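Local coordinates for protein probable tautomerase HP_0924 (Helicobacter pylori, PDB 3M21) that is a probable tautomerase of the MIF clan, a small beta-alpha-beta protein whose six identical chains form the assembly, at residues F[1-7]-F[40-46]. Sequence-based numbering, arbitrary orientation.
Sequences PFINIKL and SIVVIID
F2 sets the edge of its ring against V42 and I44, and this shows how two parallel strands can fit bump to hollow as well as bond backbone to backbone. With CG anti to the backbone N (chi1 174°), the ring leans toward strand 42-46 and meets it edge-on: CD1 touches V42 CG1 at 3.6 Å, while I44 CD1 abuts CE1 in the ring plane, 3.3 Å away. The rim of the ring thus fits between two branched neighbours. Further along the same face the contact turns polar. N4 ND2 gives one hydrogen to D46 OD2, at 2.7 Å and nearly straight, and the other to I44 O, from above the carbonyl plane; the two bonds fix the amide's rotation. K6, extended until it bends at its last torsion, runs alongside D46 and forms a salt bridge from NZ to OD2 (2.7 Å). Amide and ammonium therefore clamp this oxygen from opposite faces of the carboxylate, which probably favours its negative charge. On the reverse face, I3 CD1 reaches I41 CG2 at 3.9 Å, and I5 packs more loosely, CD1 on V43 CG1 and CB against I45 CG1. At the strand ends, the P1 ring rests on I41 (CG to CG1 3.9 Å) and L7 CD2 lies against I45 CG2. Between the faces runs a parallel hydrogen-bond ladder, the two strand directions differing by 13°. This is the strand pair of a beta-alpha-beta unit: helix 16-34 covers the face of I3 and I45, the F2 face meets F2 and V42 of a neighbouring subunit, and antiparallel strands of two other subunits extend the sheet at its outer edges.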
ATOM      1  N   PRO F   1       6.286  -3.487 -13.452  1.00 23.77           N
ATOM      2  CA  PRO F   1       5.660  -2.568 -12.475  1.00 22.54           C
ATOM      3  C   PRO F   1       4.519  -3.211 -11.682  1.00 22.82           C
ATOM      4  O   PRO F   1       4.149  -4.375 -11.902  1.00 22.60           O
ATOM      5  CB  PRO F   1       5.158  -1.357 -13.256  1.00 23.03           C
ATOM      6  CG  PRO F   1       5.005  -1.937 -14.658  1.00 23.00           C
ATOM      7  CD  PRO F   1       6.173  -2.926 -14.810  1.00 22.39           C
ATOM      8  N   PHE F   2       3.977  -2.428 -10.756  1.00 20.10           N
ATOM      9  CA  PHE F   2       2.888  -2.853  -9.889  1.00 19.66           C
ATOM     10  C   PHE F   2       1.860  -1.734  -9.802  1.00 20.22           C
ATOM     11  O   PHE F   2       2.214  -0.587  -9.538  1.00 21.13           O
ATOM     12  CB  PHE F   2       3.433  -3.162  -8.495  1.00 19.73           C
ATOM     13  CG  PHE F   2       2.370  -3.465  -7.487  1.00 19.61           C
ATOM     14  CD1 PHE F   2       1.752  -4.708  -7.465  1.00 20.36           C
ATOM     15  CD2 PHE F   2       1.996  -2.507  -6.542  1.00 20.56           C
ATOM     16  CE1 PHE F   2       0.769  -4.992  -6.519  1.00 20.64           C
ATOM     17  CE2 PHE F   2       1.015  -2.784  -5.595  1.00 21.22           C
ATOM     18  CZ  PHE F   2       0.405  -4.026  -5.579  1.00 21.87           C
ATOM     19  N   ILE F   3       0.595  -2.064 -10.037  1.00 18.15           N
ATOM     20  CA  ILE F   3      -0.477  -1.072  -9.963  1.00 18.96           C
ATOM     21  C   ILE F   3      -1.576  -1.559  -9.028  1.00 18.27           C
ATOM     22  O   ILE F   3      -2.178  -2.617  -9.240  1.00 15.64           O
ATOM     23  CB  ILE F   3      -1.109  -0.793 -11.345  1.00 19.84           C
ATOM     24  CG1 ILE F   3      -0.050  -0.249 -12.315  1.00 19.66           C
ATOM     25  CG2 ILE F   3      -2.256   0.192 -11.202  1.00 18.60           C
ATOM     26  CD1 ILE F   3       0.835  -1.329 -12.920  1.00 22.22           C
ATOM     27  N   ASN F   4      -1.833  -0.775  -7.993  1.00 17.49           N
ATOM     28  CA  ASN F   4      -2.848  -1.116  -7.010  1.00 19.40           C
ATOM     29  C   ASN F   4      -3.979  -0.127  -7.231  1.00 19.01           C
ATOM     30  O   ASN F   4      -3.766   1.083  -7.263  1.00 17.62           O
ATOM     31  CB  ASN F   4      -2.260  -0.973  -5.600  1.00 19.02           C
ATOM     32  CG  ASN F   4      -3.224  -1.389  -4.494  1.00 22.66           C
ATOM     33  OD1 ASN F   4      -3.092  -0.928  -3.357  1.00 22.53           O
ATOM     34  ND2 ASN F   4      -4.181  -2.267  -4.810  1.00 20.60           N
ATOM     35  N   ILE F   5      -5.179  -0.640  -7.436  1.00 18.46           N
ATOM     36  CA  ILE F   5      -6.320   0.229  -7.652  1.00 17.93           C
ATOM     37  C   ILE F   5      -7.300  -0.024  -6.525  1.00 17.50           C
ATOM     38  O   ILE F   5      -7.715  -1.159  -6.311  1.00 18.07           O
ATOM     39  CB  ILE F   5      -7.025  -0.089  -8.985  1.00 16.68           C
ATOM     40  CG1 ILE F   5      -6.091   0.184 -10.159  1.00 17.87           C
ATOM     41  CG2 ILE F   5      -8.294   0.727  -9.108  1.00 17.39           C
ATOM     42  CD1 ILE F   5      -6.621  -0.345 -11.482  1.00 19.50           C
ATOM     43  N   LYS F   6      -7.668   1.028  -5.808  1.00 15.85           N
ATOM     44  CA  LYS F   6      -8.620   0.888  -4.720  1.00 18.91           C
ATOM     45  C   LYS F   6      -9.864   1.680  -5.084  1.00 20.79           C
ATOM     46  O   LYS F   6      -9.790   2.882  -5.363  1.00 22.42           O
ATOM     47  CB  LYS F   6      -8.020   1.419  -3.420  1.00 18.88           C
ATOM     48  CG  LYS F   6      -6.790   0.649  -2.961  1.00 20.71           C
ATOM     49  CD  LYS F   6      -6.280   1.161  -1.617  1.00 25.87           C
ATOM     50  CE  LYS F   6      -4.997   0.465  -1.228  1.00 31.08           C
ATOM     51  NZ  LYS F   6      -5.175  -1.008  -1.139  1.00 33.93           N
ATOM     52  N   LEU F   7     -11.006   1.006  -5.084  1.00 18.59           N
ATOM     53  CA  LEU F   7     -12.261   1.653  -5.436  1.00 20.46           C
ATOM     54  C   LEU F   7     -13.417   1.132  -4.585  1.00 20.69           C
ATOM     55  O   LEU F   7     -13.302   0.093  -3.944  1.00 20.39           O
ATOM     56  CB  LEU F   7     -12.548   1.408  -6.915  1.00 20.65           C
ATOM     57  CG  LEU F   7     -12.676  -0.068  -7.323  1.00 20.43           C
ATOM     58  CD1 LEU F   7     -14.045  -0.594  -6.918  1.00 22.93           C
ATOM     59  CD2 LEU F   7     -12.503  -0.217  -8.835  1.00 23.48           C
ATOM     60  N   SER F  40       5.647  -8.587 -16.905  1.00 35.86           N
ATOM     61  CA  SER F  40       6.043  -8.217 -15.545  1.00 33.89           C
ATOM     62  C   SER F  40       5.032  -7.326 -14.826  1.00 31.94           C
ATOM     63  O   SER F  40       5.190  -7.031 -13.640  1.00 32.35           O
ATOM     64  CB  SER F  40       7.397  -7.503 -15.566  1.00 34.05           C
ATOM     65  OG  SER F  40       7.275  -6.218 -16.153  1.00 35.05           O
ATOM     66  N   ILE F  41       3.986  -6.909 -15.529  1.00 29.04           N
ATOM     67  CA  ILE F  41       2.993  -6.029 -14.924  1.00 26.48           C
ATOM     68  C   ILE F  41       2.008  -6.714 -13.992  1.00 25.00           C
ATOM     69  O   ILE F  41       1.240  -7.581 -14.409  1.00 21.64           O
ATOM     70  CB  ILE F  41       2.185  -5.276 -15.991  1.00 25.89           C
ATOM     71  CG1 ILE F  41       3.135  -4.486 -16.897  1.00 28.18           C
ATOM     72  CG2 ILE F  41       1.210  -4.316 -15.327  1.00 24.85           C
ATOM     73  CD1 ILE F  41       2.436  -3.779 -18.035  1.00 26.53           C
ATOM     74  N   VAL F  42       2.027  -6.302 -12.727  1.00 22.44           N
ATOM     75  CA  VAL F  42       1.124  -6.854 -11.726  1.00 20.00           C
ATOM     76  C   VAL F  42       0.115  -5.783 -11.369  1.00 21.64           C
ATOM     77  O   VAL F  42       0.476  -4.623 -11.154  1.00 17.87           O
ATOM     78  CB  VAL F  42       1.882  -7.260 -10.447  1.00 20.35           C
ATOM     79  CG1 VAL F  42       0.900  -7.699  -9.369  1.00 18.09           C
ATOM     80  CG2 VAL F  42       2.854  -8.384 -10.765  1.00 23.16           C
ATOM     81  N   VAL F  43      -1.150  -6.178 -11.319  1.00 20.58           N
ATOM     82  CA  VAL F  43      -2.226  -5.264 -10.986  1.00 19.53           C
ATOM     83  C   VAL F  43      -3.116  -5.938  -9.954  1.00 19.96           C
ATOM     84  O   VAL F  43      -3.460  -7.122 -10.074  1.00 17.99           O
ATOM     85  CB  VAL F  43      -3.061  -4.907 -12.245  1.00 20.14           C
ATOM     86  CG1 VAL F  43      -4.156  -3.898 -11.897  1.00 19.12           C
ATOM     87  CG2 VAL F  43      -2.154  -4.350 -13.324  1.00 17.91           C
ATOM     88  N   ILE F  44      -3.456  -5.181  -8.917  1.00 17.42           N
ATOM     89  CA  ILE F  44      -4.311  -5.676  -7.854  1.00 15.84           C
ATOM     90  C   ILE F  44      -5.395  -4.646  -7.622  1.00 16.77           C
ATOM     91  O   ILE F  44      -5.117  -3.473  -7.352  1.00 15.89           O
ATOM     92  CB  ILE F  44      -3.527  -5.875  -6.542  1.00 16.49           C
ATOM     93  CG1 ILE F  44      -2.490  -6.991  -6.714  1.00 17.42           C
ATOM     94  CG2 ILE F  44      -4.489  -6.165  -5.404  1.00 13.31           C
ATOM     95  CD1 ILE F  44      -1.550  -7.181  -5.499  1.00 20.36           C
ATOM     96  N   ILE F  45      -6.638  -5.090  -7.752  1.00 16.56           N
ATOM     97  CA  ILE F  45      -7.783  -4.224  -7.547  1.00 17.47           C
ATOM     98  C   ILE F  45      -8.371  -4.561  -6.184  1.00 20.09           C
ATOM     99  O   ILE F  45      -8.674  -5.723  -5.888  1.00 20.40           O
ATOM    100  CB  ILE F  45      -8.865  -4.460  -8.625  1.00 18.29           C
ATOM    101  CG1 ILE F  45      -8.313  -4.110 -10.013  1.00 19.74           C
ATOM    102  CG2 ILE F  45     -10.097  -3.644  -8.311  1.00 17.35           C
ATOM    103  CD1 ILE F  45      -9.219  -4.583 -11.157  1.00 17.50           C
ATOM    104  N   ASP F  46      -8.522  -3.548  -5.343  1.00 19.40           N
ATOM    105  CA  ASP F  46      -9.100  -3.759  -4.022  1.00 19.64           C
ATOM    106  C   ASP F  46     -10.463  -3.101  -4.010  1.00 21.47           C
ATOM    107  O   ASP F  46     -10.619  -1.983  -4.496  1.00 19.73           O
ATOM    108  CB  ASP F  46      -8.219  -3.126  -2.952  1.00 20.46           C
ATOM    109  CG  ASP F  46      -6.838  -3.737  -2.906  1.00 18.75           C
ATOM    110  OD1 ASP F  46      -6.734  -4.989  -2.924  1.00 22.15           O
ATOM    111  OD2 ASP F  46      -5.862  -2.969  -2.830  1.00 22.44           O
TER